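Local coordinates for protein putative hydrolase (PDB 4HBS) that is a putative hydrolase of unknown substrate, built as a five-bladed beta-propeller and probably a distant relative of beta-fructosidase-like glycoside hydrolases, at residues Y40-Y45 against F399-N404; D59-T64 against V372-T377; L66-I71 against A205-L210. One frame throughout, in Å; residues are numbered along the deposited sequence.

Contact 1: residues Y40-Y45 against F399-N404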
ATOM      1  N   TYR A  40     -17.513   7.440   0.869  1.00 45.34           N
ATOM      2  CA  TYR A  40     -18.287   6.213   0.970  1.00 44.39           C
ATOM      3  C   TYR A  40     -17.476   5.084   1.498  1.00 47.79           C
ATOM      4  O   TYR A  40     -16.284   5.017   1.210  1.00 48.13           O
ATOM      5  CB  TYR A  40     -18.765   5.774  -0.418  1.00 45.28           C
ATOM      6  CG  TYR A  40     -19.706   6.719  -1.109  1.00 46.65           C
ATOM      7  CD1 TYR A  40     -19.226   7.798  -1.839  1.00 48.69           C
ATOM      8  CD2 TYR A  40     -21.074   6.477  -1.132  1.00 48.13           C
ATOM      9  CE1 TYR A  40     -20.094   8.678  -2.487  1.00 50.44           C
ATOM     10  CE2 TYR A  40     -21.953   7.334  -1.797  1.00 50.01           C
ATOM     11  CZ  TYR A  40     -21.458   8.431  -2.480  1.00 55.92           C
ATOM     12  OH  TYR A  40     -22.311   9.291  -3.123  1.00 57.17           O
ATOM     13  N   LYS A  41     -18.133   4.132   2.169  1.00 42.63           N
ATOM     14  CA  LYS A  41     -17.519   2.877   2.566  1.00 41.26           C
ATOM     15  C   LYS A  41     -17.744   1.924   1.392  1.00 47.32           C
ATOM     16  O   LYS A  41     -18.901   1.737   1.019  1.00 49.05           O
ATOM     17  CB  LYS A  41     -18.188   2.301   3.832  1.00 42.51           C
ATOM     18  CG  LYS A  41     -17.997   3.075   5.101  1.00 49.60           C
ATOM     19  CD  LYS A  41     -18.883   2.491   6.222  1.00 55.84           C
ATOM     20  CE  LYS A  41     -18.418   2.877   7.615  1.00 69.96           C
ATOM     21  NZ  LYS A  41     -19.552   3.277   8.503  1.00 87.37           N
ATOM     22  N   ASP A  42     -16.703   1.337   0.790  1.00 43.14           N
ATOM     23  CA  ASP A  42     -16.925   0.368  -0.299  1.00 44.09           C
ATOM     24  C   ASP A  42     -17.222  -1.004   0.356  1.00 48.64           C
ATOM     25  O   ASP A  42     -16.293  -1.699   0.776  1.00 47.35           O
ATOM     26  CB  ASP A  42     -15.719   0.309  -1.275  1.00 45.89           C
ATOM     27  CG  ASP A  42     -15.980  -0.473  -2.551  1.00 58.60           C
ATOM     28  OD1 ASP A  42     -16.775  -1.428  -2.510  1.00 59.81           O
ATOM     29  OD2 ASP A  42     -15.384  -0.123  -3.591  1.00 66.45           O
ATOM     30  N   LEU A  43     -18.524  -1.377   0.469  1.00 45.86           N
ATOM     31  CA  LEU A  43     -18.906  -2.628   1.126  1.00 44.86           C
ATOM     32  C   LEU A  43     -18.635  -3.825   0.229  1.00 51.02           C
ATOM     33  O   LEU A  43     -18.450  -4.925   0.754  1.00 51.64           O
ATOM     34  CB  LEU A  43     -20.364  -2.616   1.574  1.00 45.14           C
ATOM     35  CG  LEU A  43     -20.837  -1.406   2.409  1.00 48.26           C
ATOM     36  CD1 LEU A  43     -22.254  -1.613   2.867  1.00 49.27           C
ATOM     37  CD2 LEU A  43     -19.935  -1.148   3.608  1.00 45.65           C
ATOM     38  N   LYS A  44     -18.583  -3.621  -1.118  1.00 47.28           N
ATOM     39  CA  LYS A  44     -18.271  -4.693  -2.084  1.00 46.92           C
ATOM     40  C   LYS A  44     -16.850  -5.182  -1.864  1.00 50.21           C
ATOM     41  O   LYS A  44     -16.617  -6.391  -1.831  1.00 51.28           O
ATOM     42  CB  LYS A  44     -18.419  -4.170  -3.530  1.00 49.37           C
ATOM     43  CG  LYS A  44     -18.432  -5.219  -4.623  1.00 45.53           C
ATOM     44  CD  LYS A  44     -18.521  -4.552  -6.003  1.00 43.74           C
ATOM     45  CE  LYS A  44     -19.643  -5.081  -6.855  1.00 59.88           C
ATOM     46  NZ  LYS A  44     -19.298  -6.363  -7.536  1.00 73.08           N
ATOM     47  N   TYR A  45     -15.888  -4.232  -1.718  1.00 44.06           N
ATOM     48  CA  TYR A  45     -14.478  -4.568  -1.509  1.00 41.02           C
ATOM     49  C   TYR A  45     -14.264  -5.032  -0.094  1.00 44.67           C
ATOM     50  O   TYR A  45     -13.591  -6.026   0.090  1.00 45.37           O
ATOM     51  CB  TYR A  45     -13.536  -3.423  -1.897  1.00 40.02           C
ATOM     52  CG  TYR A  45     -13.184  -3.512  -3.361  1.00 41.20           C
ATOM     53  CD1 TYR A  45     -14.141  -3.272  -4.340  1.00 43.21           C
ATOM     54  CD2 TYR A  45     -11.957  -4.020  -3.770  1.00 42.03           C
ATOM     55  CE1 TYR A  45     -13.863  -3.466  -5.690  1.00 43.78           C
ATOM     56  CE2 TYR A  45     -11.675  -4.246  -5.115  1.00 44.11           C
ATOM     57  CZ  TYR A  45     -12.640  -3.993  -6.075  1.00 50.20           C
ATOM     58  OH  TYR A  45     -12.349  -4.250  -7.401  1.00 47.61           O
ATOM     59  N   PHE A 399     -12.024  -0.501   2.710  1.00 37.16           N
ATOM     60  CA  PHE A 399     -11.988   0.337   1.521  1.00 37.39           C
ATOM     61  C   PHE A 399     -12.974   1.519   1.570  1.00 41.48           C
ATOM     62  O   PHE A 399     -14.065   1.420   2.142  1.00 40.06           O
ATOM     63  CB  PHE A 399     -12.263  -0.533   0.298  1.00 39.69           C
ATOM     64  CG  PHE A 399     -11.204  -1.590   0.114  1.00 40.70           C
ATOM     65  CD1 PHE A 399     -11.258  -2.785   0.829  1.00 42.49           C
ATOM     66  CD2 PHE A 399     -10.106  -1.363  -0.703  1.00 42.67           C
ATOM     67  CE1 PHE A 399     -10.286  -3.763   0.661  1.00 42.34           C
ATOM     68  CE2 PHE A 399      -9.115  -2.336  -0.848  1.00 44.80           C
ATOM     69  CZ  PHE A 399      -9.221  -3.532  -0.172  1.00 42.30           C
ATOM     70  N   TYR A 400     -12.557   2.647   0.959  1.00 39.24           N
ATOM     71  CA  TYR A 400     -13.348   3.879   0.856  1.00 39.94           C
ATOM     72  C   TYR A 400     -13.254   4.453  -0.545  1.00 43.70           C
ATOM     73  O   TYR A 400     -12.254   4.249  -1.209  1.00 43.37           O
ATOM     74  CB  TYR A 400     -12.852   4.951   1.862  1.00 40.71           C
ATOM     75  CG  TYR A 400     -12.832   4.466   3.288  1.00 41.81           C
ATOM     76  CD1 TYR A 400     -11.777   3.698   3.768  1.00 42.88           C
ATOM     77  CD2 TYR A 400     -13.888   4.735   4.150  1.00 42.64           C
ATOM     78  CE1 TYR A 400     -11.774   3.207   5.066  1.00 43.58           C
ATOM     79  CE2 TYR A 400     -13.909   4.225   5.447  1.00 42.97           C
ATOM     80  CZ  TYR A 400     -12.846   3.468   5.904  1.00 50.32           C
ATOM     81  OH  TYR A 400     -12.884   2.944   7.172  1.00 53.21           O
ATOM     82  N   ARG A 401     -14.269   5.189  -0.980  1.00 40.53           N
ATOM     83  CA  ARG A 401     -14.266   5.905  -2.262  1.00 40.46           C
ATOM     84  C   ARG A 401     -14.621   7.358  -1.970  1.00 44.92           C
ATOM     85  O   ARG A 401     -15.549   7.607  -1.189  1.00 45.09           O
ATOM     86  CB  ARG A 401     -15.242   5.296  -3.266  1.00 38.91           C
ATOM     87  CG  ARG A 401     -15.003   3.819  -3.518  1.00 44.50           C
ATOM     88  CD  ARG A 401     -15.084   3.430  -4.978  1.00 48.65           C
ATOM     89  NE  ARG A 401     -14.715   2.020  -5.149  1.00 50.49           N
ATOM     90  CZ  ARG A 401     -14.299   1.453  -6.282  1.00 65.11           C
ATOM     91  NH1 ARG A 401     -14.196   2.171  -7.400  1.00 55.45           N
ATOM     92  NH2 ARG A 401     -13.985   0.163  -6.309  1.00 49.94           N
ATOM     93  N   VAL A 402     -13.843   8.305  -2.515  1.00 40.54           N
ATOM     94  CA  VAL A 402     -14.071   9.734  -2.332  1.00 40.54           C
ATOM     95  C   VAL A 402     -14.452  10.296  -3.680  1.00 47.93           C
ATOM     96  O   VAL A 402     -13.644  10.251  -4.610  1.00 46.51           O
ATOM     97  CB  VAL A 402     -12.843  10.477  -1.737  1.00 43.15           C
ATOM     98  CG1 VAL A 402     -13.197  11.913  -1.364  1.00 43.23           C
ATOM     99  CG2 VAL A 402     -12.276   9.739  -0.528  1.00 41.82           C
ATOM    100  N   PHE A 403     -15.684  10.806  -3.804  1.00 48.79           N
ATOM    101  CA  PHE A 403     -16.151  11.436  -5.041  1.00 51.20           C
ATOM    102  C   PHE A 403     -16.124  12.941  -4.883  1.00 58.18           C
ATOM    103  O   PHE A 403     -16.443  13.464  -3.808  1.00 58.73           O
ATOM    104  CB  PHE A 403     -17.552  10.983  -5.396  1.00 53.92           C
ATOM    105  CG  PHE A 403     -17.630   9.540  -5.804  1.00 55.46           C
ATOM    106  CD1 PHE A 403     -17.576   8.532  -4.852  1.00 57.30           C
ATOM    107  CD2 PHE A 403     -17.844   9.187  -7.131  1.00 58.45           C
ATOM    108  CE1 PHE A 403     -17.691   7.199  -5.223  1.00 58.33           C
ATOM    109  CE2 PHE A 403     -17.959   7.853  -7.502  1.00 61.24           C
ATOM    110  CZ  PHE A 403     -17.874   6.865  -6.548  1.00 58.66           C
ATOM    111  N   ASN A 404     -15.727  13.638  -5.943  1.00 55.94           N
ATOM    112  CA  ASN A 404     -15.664  15.088  -5.964  1.00 56.79           C
ATOM    113  C   ASN A 404     -14.570  15.636  -4.990  1.00 61.29           C
ATOM    114  O   ASN A 404     -14.683  16.760  -4.503  1.00 62.13           O
ATOM    115  CB  ASN A 404     -17.060  15.676  -5.670  1.00 56.47           C
ATOM    116  CG  ASN A 404     -17.355  16.986  -6.349  1.00 78.06           C
ATOM    117  OD1 ASN A 404     -16.759  17.346  -7.376  1.00 71.24           O
ATOM    118  ND2 ASN A 404     -18.296  17.733  -5.794  1.00 69.92           N
TER
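Asp42 meets Arg401 across the sheet because its CG stands anti to its own backbone N (chi1 -169°), while Arg401, whose CG lies anti to the carbonyl carbon, bends at chi2 (-137°) to carry CD toward the carboxylate. Arg401 NE donates to Asp42 OD2 at 2.7 Å, reaching that oxygen on its anti side in a salt bridge; Arg401 NH2 adds a weak bond to the same oxygen. The two flat groups are twisted against each other, with planes 51° apart. Asp42 OD1 takes the backbone N of Tyr45 at 3.0 Å, an N-cap bond that fixes the start of helix 43-48. Strands 38-42 and 399-403 pair antiparallel. Tyr40 N gives to Arg401 O at 2.8 Å and Arg401 N returns a bond to Tyr40 O, while Asp42 N reaches Phe399 O at 3.0 Å. Tyr45 CB sits over the face of the Phe399 ring, 3.9 Å from its centroid, and the edge of the Tyr45 ring turns toward that same ring. On the sheet face shared with Arg401, Tyr40 CE1 meets Phe403 CD1 at 3.5 Å, the two side chains crossing at about a right angle. Arg401 NH1 is held separately by Glu370 and the carbonyl of Leu365, and Tyr45 OH by Glu106 and Gln102. N-terminal strands 24-26 and 38-42 thus complete the last blade, the velcro closure of propellers. The buried guanidinium probably stabilises both Asp42 and Glu370, though one positive charge offsets only part of two negative ones, and Asp42 joins strand pairing to helix capping.

Contact 2: residues D59-T64 against V372-T377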
ATOM      1  N   ASP A  59      -1.831  -6.780   5.691  1.00 40.26           N
ATOM      2  CA  ASP A  59      -1.145  -5.494   5.783  1.00 39.94           C
ATOM      3  C   ASP A  59      -0.611  -5.117   4.411  1.00 43.54           C
ATOM      4  O   ASP A  59      -0.536  -5.979   3.532  1.00 42.22           O
ATOM      5  CB  ASP A  59       0.009  -5.785   6.732  1.00 42.47           C
ATOM      6  CG  ASP A  59       0.727  -4.677   7.424  1.00 61.32           C
ATOM      7  OD1 ASP A  59       0.177  -4.161   8.400  1.00 61.57           O
ATOM      8  OD2 ASP A  59       1.961  -4.510   7.167  1.00 71.13           O
ATOM      9  N   GLY A  60      -0.195  -3.867   4.245  1.00 40.68           N
ATOM     10  CA  GLY A  60       0.290  -3.364   2.963  1.00 40.43           C
ATOM     11  C   GLY A  60      -0.896  -3.059   2.077  1.00 43.74           C
ATOM     12  O   GLY A  60      -1.577  -2.055   2.289  1.00 43.32           O
ATOM     13  N   VAL A  61      -1.216  -3.976   1.147  1.00 40.29           N
ATOM     14  CA  VAL A  61      -2.374  -3.864   0.250  1.00 40.50           C
ATOM     15  C   VAL A  61      -2.067  -2.755  -0.756  1.00 45.11           C
ATOM     16  O   VAL A  61      -2.442  -1.601  -0.561  1.00 44.21           O
ATOM     17  CB  VAL A  61      -3.729  -3.653   1.023  1.00 43.42           C
ATOM     18  CG1 VAL A  61      -4.922  -3.772   0.090  1.00 42.84           C
ATOM     19  CG2 VAL A  61      -3.868  -4.654   2.176  1.00 42.93           C
ATOM     20  N   PHE A  62      -1.302  -3.118  -1.793  1.00 43.07           N
ATOM     21  CA  PHE A  62      -0.863  -2.224  -2.870  1.00 43.15           C
ATOM     22  C   PHE A  62      -1.315  -2.776  -4.201  1.00 46.13           C
ATOM     23  O   PHE A  62      -0.976  -3.910  -4.511  1.00 45.70           O
ATOM     24  CB  PHE A  62       0.664  -2.119  -2.886  1.00 45.27           C
ATOM     25  CG  PHE A  62       1.340  -1.544  -1.669  1.00 47.27           C
ATOM     26  CD1 PHE A  62       1.523  -2.316  -0.525  1.00 50.39           C
ATOM     27  CD2 PHE A  62       1.983  -0.317  -1.733  1.00 50.88           C
ATOM     28  CE1 PHE A  62       2.204  -1.805   0.580  1.00 51.27           C
ATOM     29  CE2 PHE A  62       2.687   0.182  -0.637  1.00 54.02           C
ATOM     30  CZ  PHE A  62       2.776  -0.558   0.520  1.00 51.32           C
ATOM     31  N   THR A  63      -2.026  -1.974  -5.014  1.00 42.95           N
ATOM     32  CA  THR A  63      -2.487  -2.395  -6.338  1.00 42.80           C
ATOM     33  C   THR A  63      -1.597  -1.829  -7.436  1.00 48.59           C
ATOM     34  O   THR A  63      -0.897  -0.827  -7.244  1.00 48.48           O
ATOM     35  CB  THR A  63      -3.913  -1.973  -6.586  1.00 43.95           C
ATOM     36  OG1 THR A  63      -4.018  -0.589  -6.325  1.00 49.16           O
ATOM     37  CG2 THR A  63      -4.879  -2.723  -5.753  1.00 38.85           C
ATOM     38  N   THR A  64      -1.643  -2.481  -8.597  1.00 46.04           N
ATOM     39  CA  THR A  64      -0.920  -2.091  -9.794  1.00 46.44           C
ATOM     40  C   THR A  64      -1.687  -2.655 -10.958  1.00 51.66           C
ATOM     41  O   THR A  64      -1.628  -3.868 -11.193  1.00 51.93           O
ATOM     42  CB  THR A  64       0.541  -2.596  -9.751  1.00 54.45           C
ATOM     43  OG1 THR A  64       1.270  -1.829  -8.800  1.00 58.38           O
ATOM     44  CG2 THR A  64       1.252  -2.504 -11.111  1.00 52.96           C
ATOM     45  N   VAL A 372      -9.881   5.795  -4.709  1.00 49.76           N
ATOM     46  CA  VAL A 372     -10.175   4.520  -4.049  1.00 48.44           C
ATOM     47  C   VAL A 372      -9.068   4.338  -3.026  1.00 52.44           C
ATOM     48  O   VAL A 372      -7.911   4.180  -3.400  1.00 53.40           O
ATOM     49  CB  VAL A 372     -10.312   3.335  -5.014  1.00 51.86           C
ATOM     50  CG1 VAL A 372     -10.831   2.099  -4.272  1.00 50.99           C
ATOM     51  CG2 VAL A 372     -11.233   3.695  -6.166  1.00 52.68           C
ATOM     52  N   ILE A 373      -9.413   4.464  -1.740  1.00 47.36           N
ATOM     53  CA  ILE A 373      -8.477   4.425  -0.623  1.00 45.85           C
ATOM     54  C   ILE A 373      -8.702   3.163   0.210  1.00 49.60           C
ATOM     55  O   ILE A 373      -9.830   2.686   0.309  1.00 50.03           O
ATOM     56  CB  ILE A 373      -8.671   5.722   0.227  1.00 48.54           C
ATOM     57  CG1 ILE A 373      -8.236   6.969  -0.580  1.00 49.06           C
ATOM     58  CG2 ILE A 373      -7.916   5.663   1.552  1.00 48.15           C
ATOM     59  CD1 ILE A 373      -8.853   8.221  -0.147  1.00 49.67           C
ATOM     60  N   SER A 374      -7.637   2.634   0.810  1.00 44.52           N
ATOM     61  CA  SER A 374      -7.717   1.456   1.668  1.00 43.27           C
ATOM     62  C   SER A 374      -6.821   1.657   2.863  1.00 48.01           C
ATOM     63  O   SER A 374      -5.732   2.203   2.714  1.00 48.16           O
ATOM     64  CB  SER A 374      -7.319   0.190   0.907  1.00 45.27           C
ATOM     65  OG  SER A 374      -5.915   0.003   0.822  1.00 47.21           O
ATOM     66  N   THR A 375      -7.266   1.222   4.045  1.00 44.26           N
ATOM     67  CA  THR A 375      -6.491   1.327   5.272  1.00 43.02           C
ATOM     68  C   THR A 375      -5.935  -0.018   5.670  1.00 47.66           C
ATOM     69  O   THR A 375      -6.167  -1.019   5.008  1.00 48.18           O
ATOM     70  CB  THR A 375      -7.390   1.818   6.404  1.00 48.84           C
ATOM     71  OG1 THR A 375      -8.407   0.844   6.669  1.00 48.24           O
ATOM     72  CG2 THR A 375      -7.987   3.159   6.131  1.00 47.97           C
ATOM     73  N   ASN A 376      -5.147  -0.012   6.726  1.00 43.56           N
ATOM     74  CA  ASN A 376      -4.664  -1.167   7.462  1.00 42.22           C
ATOM     75  C   ASN A 376      -4.974  -0.825   8.895  1.00 46.16           C
ATOM     76  O   ASN A 376      -4.835   0.347   9.244  1.00 44.57           O
ATOM     77  CB  ASN A 376      -3.159  -1.410   7.269  1.00 38.88           C
ATOM     78  CG  ASN A 376      -2.661  -1.903   5.932  1.00 55.68           C
ATOM     79  OD1 ASN A 376      -1.443  -2.029   5.757  1.00 50.57           O
ATOM     80  ND2 ASN A 376      -3.525  -2.229   4.959  1.00 44.81           N
ATOM     81  N   THR A 377      -5.429  -1.792   9.719  1.00 43.77           N
ATOM     82  CA  THR A 377      -5.727  -1.533  11.128  1.00 43.39           C
ATOM     83  C   THR A 377      -5.091  -2.603  11.967  1.00 47.33           C
ATOM     84  O   THR A 377      -4.703  -3.645  11.457  1.00 47.75           O
ATOM     85  CB  THR A 377      -7.221  -1.355  11.379  1.00 51.40           C
ATOM     86  OG1 THR A 377      -7.949  -2.287  10.586  1.00 53.04           O
ATOM     87  CG2 THR A 377      -7.674   0.058  11.059  1.00 49.09           C
TER
HETATM   88  O   HOH W   1      -3.536  -0.200   2.462  1.00 41.11           O
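The interface between the first and last blades of the five-bladed propeller runs here, close to the centre of the chain, with a G1 beta bulge on one side: Val61 and Phe62, in the innermost strand of the first blade, both face Ser74 of its neighbour. Strand 372-377 belongs to the closing blade and runs nearly antiparallel to strand 60-64, yet the two axes stay 7.5 Å apart at their closest, too far for direct backbone pairing. The carboxamide of Asn376 bridges the two strands. With CG anti to its carbonyl carbon (chi1 -71°), Asn376 lies against the Gly60 peptide groups. Its OD1 accepts from Gly60 N at 2.7 Å, the donor tilted 26° from the carbonyl plane, and its ND2 gives a weak bond to Gly60 O at 3.3 Å. The same ND2 donates to Thr375 O within its own strand at 2.9 Å, from above that carbonyl plane, which helps hold the amide in its rotation. Gly60 has a positive phi (79°), a backbone turn that glycine accommodates readily. Water 1 makes a second link, hydrogen-bonded to Gly60 O at 2.7 Å and to Ser374 OG at 2.9 Å; the serine hydroxyl has a further partner in His362 NE2. Around this polar core, Val61 O is taken by Asn360 and Asp59 OD1 by Tyr357. A glycerol, probably from the crystallisation liquor, lies near the Asp59 side chain and may mark a pocket near the propeller axis, where active sites of the beta-fructosidase clan are found. Val61 supplies the apolar part, its CG2 lying 3.7 Å from Asn376 ND2 and its CG1 4.0 Å from Ser374 OG.

Contact 3: residues L66-I71 against A205-L210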
ATOM      1  N   LEU A  66      -2.524  -3.893 -14.516  1.00 52.80           N
ATOM      2  CA  LEU A  66      -1.654  -4.533 -15.505  1.00 53.58           C
ATOM      3  C   LEU A  66      -2.157  -4.257 -16.917  1.00 60.79           C
ATOM      4  O   LEU A  66      -3.313  -3.862 -17.087  1.00 61.70           O
ATOM      5  CB  LEU A  66      -1.571  -6.046 -15.241  1.00 53.06           C
ATOM      6  CG  LEU A  66      -0.982  -6.450 -13.888  1.00 54.97           C
ATOM      7  CD1 LEU A  66      -1.019  -7.933 -13.716  1.00 54.85           C
ATOM      8  CD2 LEU A  66       0.421  -5.940 -13.730  1.00 54.70           C
ATOM      9  N   PRO A  67      -1.324  -4.458 -17.961  1.00 59.06           N
ATOM     10  CA  PRO A  67      -1.795  -4.165 -19.334  1.00 60.47           C
ATOM     11  C   PRO A  67      -2.831  -5.156 -19.904  1.00 64.80           C
ATOM     12  O   PRO A  67      -3.460  -4.835 -20.911  1.00 66.11           O
ATOM     13  CB  PRO A  67      -0.503  -4.198 -20.167  1.00 63.24           C
ATOM     14  CG  PRO A  67       0.611  -4.265 -19.189  1.00 66.47           C
ATOM     15  CD  PRO A  67       0.081  -4.917 -17.976  1.00 60.40           C
ATOM     16  N   ASP A  68      -3.009  -6.344 -19.276  1.00 59.76           N
ATOM     17  CA  ASP A  68      -3.966  -7.364 -19.743  1.00 59.98           C
ATOM     18  C   ASP A  68      -5.358  -7.231 -19.074  1.00 62.20           C
ATOM     19  O   ASP A  68      -6.200  -8.108 -19.266  1.00 62.62           O
ATOM     20  CB  ASP A  68      -3.397  -8.787 -19.519  1.00 61.85           C
ATOM     21  CG  ASP A  68      -2.802  -9.042 -18.141  1.00 69.89           C
ATOM     22  OD1 ASP A  68      -3.453  -8.675 -17.134  1.00 67.90           O
ATOM     23  OD2 ASP A  68      -1.659  -9.546 -18.075  1.00 76.13           O
ATOM     24  N   GLY A  69      -5.589  -6.155 -18.313  1.00 56.59           N
ATOM     25  CA  GLY A  69      -6.864  -5.917 -17.651  1.00 55.48           C
ATOM     26  C   GLY A  69      -6.932  -6.398 -16.218  1.00 58.37           C
ATOM     27  O   GLY A  69      -7.896  -6.074 -15.519  1.00 57.77           O
ATOM     28  N   ASN A  70      -5.925  -7.180 -15.756  1.00 53.98           N
ATOM     29  CA  ASN A  70      -5.889  -7.675 -14.379  1.00 51.55           C
ATOM     30  C   ASN A  70      -5.248  -6.633 -13.485  1.00 53.45           C
ATOM     31  O   ASN A  70      -4.692  -5.653 -13.985  1.00 53.33           O
ATOM     32  CB  ASN A  70      -5.099  -8.981 -14.286  1.00 51.37           C
ATOM     33  CG  ASN A  70      -5.573 -10.080 -15.203  1.00 71.92           C
ATOM     34  OD1 ASN A  70      -6.762 -10.229 -15.458  1.00 69.66           O
ATOM     35  ND2 ASN A  70      -4.645 -10.868 -15.742  1.00 60.77           N
ATOM     36  N   ILE A  71      -5.329  -6.844 -12.153  1.00 48.02           N
ATOM     37  CA  ILE A  71      -4.746  -5.960 -11.136  1.00 45.82           C
ATOM     38  C   ILE A  71      -3.876  -6.806 -10.229  1.00 50.39           C
ATOM     39  O   ILE A  71      -4.309  -7.868  -9.775  1.00 49.75           O
ATOM     40  CB  ILE A  71      -5.833  -5.195 -10.326  1.00 47.46           C
ATOM     41  CG1 ILE A  71      -6.650  -4.287 -11.253  1.00 48.02           C
ATOM     42  CG2 ILE A  71      -5.193  -4.386  -9.166  1.00 46.88           C
ATOM     43  CD1 ILE A  71      -7.832  -3.745 -10.660  1.00 51.52           C
ATOM     44  N   ALA A 205       2.189 -21.352 -15.029  1.00 68.49           N
ATOM     45  CA  ALA A 205       3.533 -21.470 -14.500  1.00 66.76           C
ATOM     46  C   ALA A 205       4.320 -20.173 -14.781  1.00 68.81           C
ATOM     47  O   ALA A 205       5.067 -19.713 -13.923  1.00 67.78           O
ATOM     48  CB  ALA A 205       4.227 -22.658 -15.133  1.00 69.28           C
ATOM     49  N   THR A 206       4.105 -19.564 -15.960  1.00 65.06           N
ATOM     50  CA  THR A 206       4.799 -18.346 -16.374  1.00 64.32           C
ATOM     51  C   THR A 206       4.225 -17.056 -15.758  1.00 66.22           C
ATOM     52  O   THR A 206       4.999 -16.166 -15.408  1.00 64.76           O
ATOM     53  CB  THR A 206       4.782 -18.240 -17.919  1.00 72.75           C
ATOM     54  OG1 THR A 206       3.449 -18.413 -18.414  1.00 72.07           O
ATOM     55  CG2 THR A 206       5.671 -19.277 -18.567  1.00 72.09           C
ATOM     56  N   TYR A 207       2.887 -16.938 -15.656  1.00 61.98           N
ATOM     57  CA  TYR A 207       2.233 -15.710 -15.182  1.00 59.87           C
ATOM     58  C   TYR A 207       2.568 -15.322 -13.733  1.00 62.21           C
ATOM     59  O   TYR A 207       2.275 -16.073 -12.791  1.00 62.05           O
ATOM     60  CB  TYR A 207       0.719 -15.797 -15.329  1.00 60.88           C
ATOM     61  CG  TYR A 207       0.085 -14.430 -15.379  1.00 61.46           C
ATOM     62  CD1 TYR A 207       0.044 -13.705 -16.565  1.00 65.07           C
ATOM     63  CD2 TYR A 207      -0.393 -13.821 -14.230  1.00 59.37           C
ATOM     64  CE1 TYR A 207      -0.506 -12.429 -16.612  1.00 64.48           C
ATOM     65  CE2 TYR A 207      -0.945 -12.548 -14.266  1.00 59.22           C
ATOM     66  CZ  TYR A 207      -1.008 -11.858 -15.462  1.00 66.42           C
ATOM     67  OH  TYR A 207      -1.564 -10.606 -15.502  1.00 67.49           O
HETATM   68  N   MSE A 208       3.114 -14.084 -13.576  1.00 56.42           N
HETATM   69  CA  MSE A 208       3.562 -13.470 -12.324  1.00 53.89           C
HETATM   70  C   MSE A 208       4.701 -14.279 -11.659  1.00 58.53           C
HETATM   71  O   MSE A 208       4.911 -14.171 -10.445  1.00 57.72           O
HETATM   72  CB  MSE A 208       2.393 -13.213 -11.346  1.00 54.47           C
HETATM   73  CG  MSE A 208       1.783 -11.822 -11.482  1.00 60.65           C
HETATM   74 SE   MSE A 208       3.033 -10.332 -11.197  0.75 67.29          SE
HETATM   75  CE  MSE A 208       2.152  -9.068 -12.203  1.00 64.49           C
ATOM     76  N   LYS A 209       5.499 -15.011 -12.471  1.00 56.03           N
ATOM     77  CA  LYS A 209       6.654 -15.738 -11.961  1.00 55.45           C
ATOM     78  C   LYS A 209       7.776 -14.722 -11.826  1.00 60.51           C
ATOM     79  O   LYS A 209       7.907 -13.850 -12.695  1.00 60.09           O
ATOM     80  CB  LYS A 209       7.062 -16.912 -12.885  1.00 58.72           C
ATOM     81  N   LEU A 210       8.561 -14.807 -10.728  1.00 57.72           N
ATOM     82  CA  LEU A 210       9.708 -13.920 -10.500  1.00 57.69           C
ATOM     83  C   LEU A 210      10.831 -14.281 -11.505  1.00 63.16           C
ATOM     84  O   LEU A 210      11.501 -15.304 -11.336  1.00 64.27           O
ATOM     85  CB  LEU A 210      10.190 -14.063  -9.042  1.00 56.96           C
ATOM     86  CG  LEU A 210      11.381 -13.213  -8.570  1.00 62.44           C
ATOM     87  CD1 LEU A 210      11.115 -11.740  -8.725  1.00 62.64           C
ATOM     88  CD2 LEU A 210      11.667 -13.479  -7.110  1.00 64.53           C
TER
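Tyr207, its CG anti to the backbone N (chi1 -157°), brings its hydroxyl to Asp68 and Asn70, and the polar part of the contact gathers on that one oxygen. Tyr207 OH donates to Asp68 OD2 at 2.8 Å, meeting it on the syn side; Asp68 OD2 lies at the ring edge, in its plane, and the two side chains reach each other tip to tip. Asn70 ND2 in turn gives to Tyr207 OH at 3.1 Å in a nearly straight bond (167°), with the oxygen in its amide plane and the ring almost perpendicular to it. The hydroxyl is therefore both donor and acceptor. Apolar contact comes from Leu66, whose CD1 lies 4.3 Å from Tyr207 CZ and 3.7 Å from the CE methyl of selenomethionine Met208, tip to tip with both side chains; Val101 packs on Tyr207 and Met208. Within 66-71 a type I turn spans Leu66 to Gly69, and Leu66 N bonds to Asn70 O. Asp68 OD1 accepts from Asn70 N at 3.2 Å, closing an Asx turn, and a type II turn from Thr206 to Lys209 presents Tyr207. This is loop packing between neighbouring propeller blades, a hairpin turn of the first meeting a strand connection of the second.

How the contacts relate
Starting at the N terminus, the chain lays strand 38-42 and helix 43-48, the first half of contact 1, then enters the first blade through 59-64 and its hairpin loop 66-71. Contact 3 closes the shortest loop when the second blade presents 205-210. The chain then builds the remaining blades and returns at 372-377 to close contact 2, and at 399-404 to close contact 1. The contacts are nested, 3 inside 2 inside 1, and none cross. Contacts 1 and 2 share the closing blade, whose strands 371-377 and 399-403 are neighbours; Thr63 packs on Ile71 between contacts 2 and 3. Together they tie the last, first and second blades.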